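Local atomic coordinates of probable Zn binding protein (Lactobacillus acidophilus, PDB entry 3Q69), a protein that probably binds mucus components through domains such as this Muc B2-like one, and may bind zinc. Residues I5-V10 / F35-K40; K53-Q58 / E82-S87. One frame throughout, in Å; residues are numbered along the deposited sequence.

Contact 1: I5-V10 / F35-K40; sequences IKRTQV and FTQSGK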
loop_
_atom_site.group_PDB
_atom_site.type_symbol
_atom_site.label_atom_id
_atom_site.label_comp_id
_atom_site.label_asym_id
_atom_site.label_seq_id
_atom_site.Cartn_x
_atom_site.Cartn_y
_atom_site.Cartn_z
ATOM N N ILE A 5 -13.456 -10.004 -17.521
ATOM C CA ILE A 5 -12.574 -8.845 -17.584
ATOM C C ILE A 5 -12.053 -8.657 -16.157
ATOM O O ILE A 5 -12.556 -9.286 -15.219
ATOM C CB ILE A 5 -13.323 -7.560 -18.063
ATOM C CG1 ILE A 5 -14.558 -7.318 -17.189
ATOM C CG2 ILE A 5 -13.698 -7.679 -19.543
ATOM C CD1 ILE A 5 -15.234 -5.963 -17.401
ATOM N N LYS A 6 -11.040 -7.819 -15.988
ATOM C CA LYS A 6 -10.489 -7.608 -14.663
ATOM C C LYS A 6 -9.779 -6.275 -14.586
ATOM O O LYS A 6 -9.470 -5.654 -15.615
ATOM C CB LYS A 6 -9.522 -8.747 -14.305
ATOM C CG LYS A 6 -8.214 -8.755 -15.113
ATOM C CD LYS A 6 -7.455 -10.065 -14.942
ATOM C CE LYS A 6 -6.242 -10.089 -15.828
ATOM N NZ LYS A 6 -5.327 -8.946 -15.550
ATOM N N ARG A 7 -9.575 -5.801 -13.362
ATOM C CA ARG A 7 -8.881 -4.537 -13.161
ATOM C C ARG A 7 -8.023 -4.658 -11.909
ATOM O O ARG A 7 -8.383 -5.345 -10.956
ATOM C CB ARG A 7 -9.876 -3.362 -13.052
ATOM C CG ARG A 7 -10.954 -3.514 -11.985
ATOM C CD ARG A 7 -11.810 -2.262 -11.884
ATOM N NE ARG A 7 -12.968 -2.445 -11.022
ATOM C CZ ARG A 7 -13.836 -1.489 -10.708
ATOM N NH1 ARG A 7 -14.854 -1.763 -9.901
ATOM N NH2 ARG A 7 -13.713 -0.273 -11.207
ATOM N N THR A 8 -6.875 -3.988 -11.930
ATOM C CA THR A 8 -5.931 -4.039 -10.824
ATOM C C THR A 8 -5.560 -2.694 -10.215
ATOM O O THR A 8 -5.361 -1.708 -10.905
ATOM C CB THR A 8 -4.636 -4.722 -11.268
ATOM O OG1 THR A 8 -4.932 -6.040 -11.748
ATOM C CG2 THR A 8 -3.653 -4.813 -10.103
ATOM N N GLN A 9 -5.479 -2.683 -8.898
ATOM C CA GLN A 9 -5.098 -1.517 -8.130
ATOM C C GLN A 9 -3.892 -1.969 -7.320
ATOM O O GLN A 9 -3.925 -3.016 -6.689
ATOM C CB GLN A 9 -6.230 -1.100 -7.185
ATOM C CG GLN A 9 -5.837 -0.038 -6.144
ATOM C CD GLN A 9 -5.469 1.308 -6.761
ATOM O OE1 GLN A 9 -6.323 2.010 -7.335
ATOM N NE2 GLN A 9 -4.189 1.676 -6.648
ATOM N N VAL A 10 -2.819 -1.189 -7.361
ATOM C CA VAL A 10 -1.617 -1.504 -6.614
ATOM C C VAL A 10 -1.378 -0.414 -5.581
ATOM O O VAL A 10 -1.304 0.751 -5.937
ATOM C CB VAL A 10 -0.386 -1.580 -7.551
ATOM C CG1 VAL A 10 0.830 -2.055 -6.779
ATOM C CG2 VAL A 10 -0.682 -2.501 -8.733
ATOM N N PHE A 35 -4.335 -5.581 -5.708
ATOM C CA PHE A 35 -5.757 -5.892 -5.617
ATOM C C PHE A 35 -6.344 -6.054 -7.020
ATOM O O PHE A 35 -6.238 -5.154 -7.864
ATOM C CB PHE A 35 -6.496 -4.748 -4.930
ATOM C CG PHE A 35 -6.033 -4.458 -3.540
ATOM C CD1 PHE A 35 -6.802 -4.840 -2.443
ATOM C CD2 PHE A 35 -4.832 -3.801 -3.317
ATOM C CE1 PHE A 35 -6.380 -4.565 -1.125
ATOM C CE2 PHE A 35 -4.394 -3.518 -2.018
ATOM C CZ PHE A 35 -5.169 -3.901 -0.923
ATOM N N THR A 36 -6.977 -7.192 -7.269
ATOM C CA THR A 36 -7.548 -7.437 -8.579
ATOM C C THR A 36 -8.984 -7.903 -8.478
ATOM O O THR A 36 -9.274 -8.907 -7.838
ATOM C CB THR A 36 -6.745 -8.506 -9.373
ATOM O OG1 THR A 36 -5.445 -7.998 -9.676
ATOM C CG2 THR A 36 -7.443 -8.829 -10.717
ATOM N N GLN A 37 -9.888 -7.156 -9.101
ATOM C CA GLN A 37 -11.298 -7.514 -9.123
ATOM C C GLN A 37 -11.664 -8.075 -10.486
ATOM O O GLN A 37 -11.199 -7.573 -11.527
ATOM C CB GLN A 37 -12.160 -6.293 -8.834
ATOM C CG GLN A 37 -13.627 -6.483 -9.124
ATOM C CD GLN A 37 -14.475 -5.278 -8.755
ATOM O OE1 GLN A 37 -13.993 -4.149 -8.723
ATOM N NE2 GLN A 37 -15.754 -5.507 -8.526
ATOM N N SER A 38 -12.472 -9.134 -10.475
ATOM C CA SER A 38 -12.944 -9.764 -11.701
ATOM C C SER A 38 -14.358 -9.285 -12.017
ATOM O O SER A 38 -15.124 -8.919 -11.135
ATOM C CB SER A 38 -12.961 -11.284 -11.570
ATOM O OG SER A 38 -11.642 -11.794 -11.521
ATOM N N GLY A 39 -14.693 -9.290 -13.298
ATOM C CA GLY A 39 -16.004 -8.853 -13.739
ATOM C C GLY A 39 -16.299 -9.418 -15.117
ATOM O O GLY A 39 -15.575 -10.269 -15.622
ATOM N N LYS A 40 -17.366 -8.932 -15.736
ATOM C CA LYS A 40 -17.749 -9.397 -17.055
ATOM C C LYS A 40 -18.064 -8.220 -17.961
ATOM O O LYS A 40 -18.366 -7.134 -17.491
ATOM C CB LYS A 40 -18.998 -10.289 -16.968
ATOM C CG LYS A 40 -18.877 -11.503 -16.047
ATOM C CD LYS A 40 -17.893 -12.536 -16.584
ATOM C CE LYS A 40 -17.642 -13.642 -15.554
ATOM N NZ LYS A 40 -16.469 -14.506 -15.941
#

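Contact 2: K53-Q58 / E82-S87; sequences KWSLTQ and EVTVDS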
loop_
_atom_site.group_PDB
_atom_site.type_symbol
_atom_site.label_atom_id
_atom_site.label_comp_id
_atom_site.label_asym_id
_atom_site.label_seq_id
_atom_site.Cartn_x
_atom_site.Cartn_y
_atom_site.Cartn_z
ATOM N N LYS A 53 -20.644 -4.442 -4.514
ATOM C CA LYS A 53 -20.318 -4.681 -3.118
ATOM C C LYS A 53 -18.981 -5.400 -2.936
ATOM O O LYS A 53 -18.630 -5.762 -1.816
ATOM C CB LYS A 53 -21.432 -5.491 -2.452
ATOM C CG LYS A 53 -22.788 -4.802 -2.454
ATOM C CD LYS A 53 -22.759 -3.523 -1.634
ATOM C CE LYS A 53 -24.132 -2.873 -1.575
ATOM N NZ LYS A 53 -24.114 -1.606 -0.795
ATOM N N TRP A 54 -18.238 -5.605 -4.026
ATOM C CA TRP A 54 -16.934 -6.262 -3.945
ATOM C C TRP A 54 -16.043 -5.415 -3.059
ATOM O O TRP A 54 -16.072 -4.196 -3.107
ATOM C CB TRP A 54 -16.253 -6.379 -5.318
ATOM C CG TRP A 54 -14.882 -7.030 -5.258
ATOM C CD1 TRP A 54 -14.606 -8.376 -5.236
ATOM C CD2 TRP A 54 -13.609 -6.361 -5.220
ATOM N NE1 TRP A 54 -13.245 -8.581 -5.192
ATOM C CE2 TRP A 54 -12.612 -7.370 -5.182
ATOM C CE3 TRP A 54 -13.214 -5.018 -5.219
ATOM C CZ2 TRP A 54 -11.245 -7.070 -5.145
ATOM C CZ3 TRP A 54 -11.852 -4.723 -5.184
ATOM C CH2 TRP A 54 -10.883 -5.751 -5.146
ATOM N N SER A 55 -15.210 -6.079 -2.279
ATOM C CA SER A 55 -14.307 -5.404 -1.359
ATOM C C SER A 55 -13.200 -6.380 -0.953
ATOM O O SER A 55 -13.448 -7.563 -0.791
ATOM C CB SER A 55 -15.058 -4.929 -0.111
ATOM O OG SER A 55 -14.220 -4.079 0.650
ATOM N N LEU A 56 -11.985 -5.872 -0.792
ATOM C CA LEU A 56 -10.857 -6.709 -0.441
ATOM C C LEU A 56 -9.892 -5.918 0.418
ATOM O O LEU A 56 -9.553 -4.765 0.143
ATOM C CB LEU A 56 -10.157 -7.197 -1.714
ATOM C CG LEU A 56 -8.936 -8.125 -1.575
ATOM C CD1 LEU A 56 -9.369 -9.431 -0.954
ATOM C CD2 LEU A 56 -8.297 -8.379 -2.993
ATOM N N THR A 57 -9.446 -6.572 1.475
ATOM C CA THR A 57 -8.547 -5.968 2.417
ATOM C C THR A 57 -7.277 -6.778 2.531
ATOM O O THR A 57 -7.309 -8.015 2.506
ATOM C CB THR A 57 -9.213 -5.870 3.822
ATOM O OG1 THR A 57 -10.339 -4.990 3.742
ATOM C CG2 THR A 57 -8.227 -5.289 4.859
ATOM N N GLN A 58 -6.151 -6.082 2.644
ATOM C CA GLN A 58 -4.856 -6.747 2.791
ATOM C C GLN A 58 -4.070 -5.878 3.785
ATOM O O GLN A 58 -4.405 -4.709 4.023
ATOM C CB GLN A 58 -4.119 -6.833 1.432
ATOM C CG GLN A 58 -4.855 -7.625 0.387
ATOM C CD GLN A 58 -4.039 -7.941 -0.850
ATOM O OE1 GLN A 58 -3.136 -8.785 -0.826
ATOM N NE2 GLN A 58 -4.358 -7.261 -1.949
ATOM N N GLU A 82 -3.820 -1.893 7.528
ATOM C CA GLU A 82 -4.805 -2.548 6.676
ATOM C C GLU A 82 -5.308 -1.611 5.589
ATOM O O GLU A 82 -5.768 -0.480 5.868
ATOM C CB GLU A 82 -6.007 -3.039 7.482
ATOM C CG GLU A 82 -5.729 -4.213 8.400
ATOM C CD GLU A 82 -7.007 -4.889 8.858
ATOM O OE1 GLU A 82 -8.044 -4.188 8.911
ATOM O OE2 GLU A 82 -6.975 -6.109 9.174
ATOM N N VAL A 83 -5.237 -2.097 4.350
ATOM C CA VAL A 83 -5.677 -1.327 3.195
ATOM C C VAL A 83 -6.829 -2.049 2.520
ATOM O O VAL A 83 -6.754 -3.240 2.280
ATOM C CB VAL A 83 -4.530 -1.133 2.173
ATOM C CG1 VAL A 83 -5.042 -0.514 0.902
ATOM C CG2 VAL A 83 -3.466 -0.280 2.775
ATOM N N THR A 84 -7.899 -1.318 2.245
ATOM C CA THR A 84 -9.067 -1.876 1.599
ATOM C C THR A 84 -9.359 -1.148 0.296
ATOM O O THR A 84 -9.219 0.077 0.188
ATOM C CB THR A 84 -10.318 -1.790 2.499
ATOM O OG1 THR A 84 -10.148 -2.644 3.635
ATOM C CG2 THR A 84 -11.553 -2.283 1.729
ATOM N N VAL A 85 -9.751 -1.932 -0.699
ATOM C CA VAL A 85 -10.090 -1.411 -2.009
ATOM C C VAL A 85 -11.438 -2.029 -2.316
ATOM O O VAL A 85 -11.623 -3.229 -2.172
ATOM C CB VAL A 85 -9.099 -1.872 -3.092
ATOM C CG1 VAL A 85 -9.655 -1.501 -4.498
ATOM C CG2 VAL A 85 -7.756 -1.250 -2.870
ATOM N N ASP A 86 -12.387 -1.207 -2.721
ATOM C CA ASP A 86 -13.720 -1.694 -3.041
ATOM C C ASP A 86 -14.078 -1.263 -4.457
ATOM O O ASP A 86 -13.439 -0.386 -5.064
ATOM C CB ASP A 86 -14.743 -1.153 -2.037
ATOM C CG ASP A 86 -14.515 0.306 -1.719
ATOM O OD1 ASP A 86 -14.516 1.131 -2.660
ATOM O OD2 ASP A 86 -14.318 0.636 -0.531
ATOM N N SER A 87 -15.106 -1.897 -4.994
ATOM C CA SER A 87 -15.531 -1.589 -6.348
ATOM C C SER A 87 -15.894 -0.118 -6.605
ATOM O O SER A 87 -15.540 0.438 -7.644
ATOM C CB SER A 87 -16.708 -2.474 -6.704
ATOM O OG SER A 87 -17.039 -2.345 -8.067
#

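Contact 1: I5-V10 / F35-K40
Arg7 and Gln37, an antiparallel hydrogen-bonded pair, show how two long polar side chains on one face of a sheet can run side by side and join at their tips. From its CB, Arg7 sends CG between the backbone N and the carbonyl carbon (chi1 55°), and CG passes 4.1 Å from Gln37 O. The chain then runs extended to NE, which reaches Gln37 OE1 in a weak bond of 3.0 Å; CZ lies 3.3 Å from Gln37 OE1, and NH1 donates to Gln37 OE1 at 2.8 Å, from above the amide plane, and weakly to Ser87 O. One oxygen thus meets two donors at the guanidinium edge, and Trp50 adds a cation-pi contact. An alanine here would probably leave Gln37 OE1 without both donors and its amide with a weak bond from NE2 to Ser87 OG. The reverse face carries Thr8 and Thr36, whose hydroxyls share a hydrogen bond, OG1 to OG1, of 2.9 Å. Ile5 CD1 rests 3.3 Å from Lys40 O. Six backbone bonds pair Ile5 with Gly39, Arg7 with Gln37 and Gln9 with Phe35, the regular ladder of antiparallel neighbours in the larger, mixed sheet of this Muc B2-like domain.

Contact 2: K53-Q58 / E82-S87
Trp54 meets Val85 and Ser87 with the benzene side of its indole, a worked case of a loop residue closing the end of a two-stranded ladder. Its CG stands anti to the backbone N (chi1 179°), and the ring brings CZ3 to 4.0 Å from Val85 CG1, which lies in the ring plane at the edge. Closer still, Trp54 CZ3 comes within 3.4 Å of Val85 O, which approaches the ring obliquely. Ser87 N also sits at the indole edge, 3.7 Å from Trp54 CE3, while donating to Trp54 O at 3.1 Å from above that carbonyl's plane.

On the other face, Thr57 and Thr84 form a non-hydrogen-bonded pair with matching torsions: in both, OG1 is anti to the carbonyl carbon and the methyl anti to the backbone N (chi1 -64° and -67°). The two side chains cross obliquely and the hydroxyls face each other, although their modelled separation is too short to be taken literally. The methyls go to different neighbours, Thr84 CG2 touching Ser55 OG at 3.4 Å and Thr57 CG2 approaching Glu82 CB at 4.1 Å. Gln58, turned to the face of Leu56 and Val85, gives its NE2 to Ile34 O, and Asp86 OD1 accepts from Asn89.

Backbone bonds join Leu56 with Val85 and Gln58 with Val83 in both directions. With no helix in the chain, the ribbon of strands 55-64 and 77-86 packs on the mixed sheet and on loop residues: Val83, Val85 and Gln58 lie on Phe35 of strand 27-42, Val83 also reaches Val11 and Val85 reaches Gln9, both of strand 2-19, and Phe90 touches Val85.

From the N terminus, strand 2-19 runs out and strand 27-42 returns beside it; contact 1 closes that excursion, 24 residues long and mostly strand, by pairing 5-10 with 35-40. The chain then passes Trp50 and enters strand 55-64, and contact 2 closes a second excursion of 23 residues when 82-87 comes back along 53-58. The two closures follow in series, neither nested nor crossed. Their centres nevertheless lie only about 11 Å apart, because the two-stranded sheet holding contact 2 lies over the mixed sheet holding contact 1. Phe35 packs beneath the ribbon, while Gln37 and Arg7 reach Ser87 through weak hydrogen bonds, tying the two sheets together.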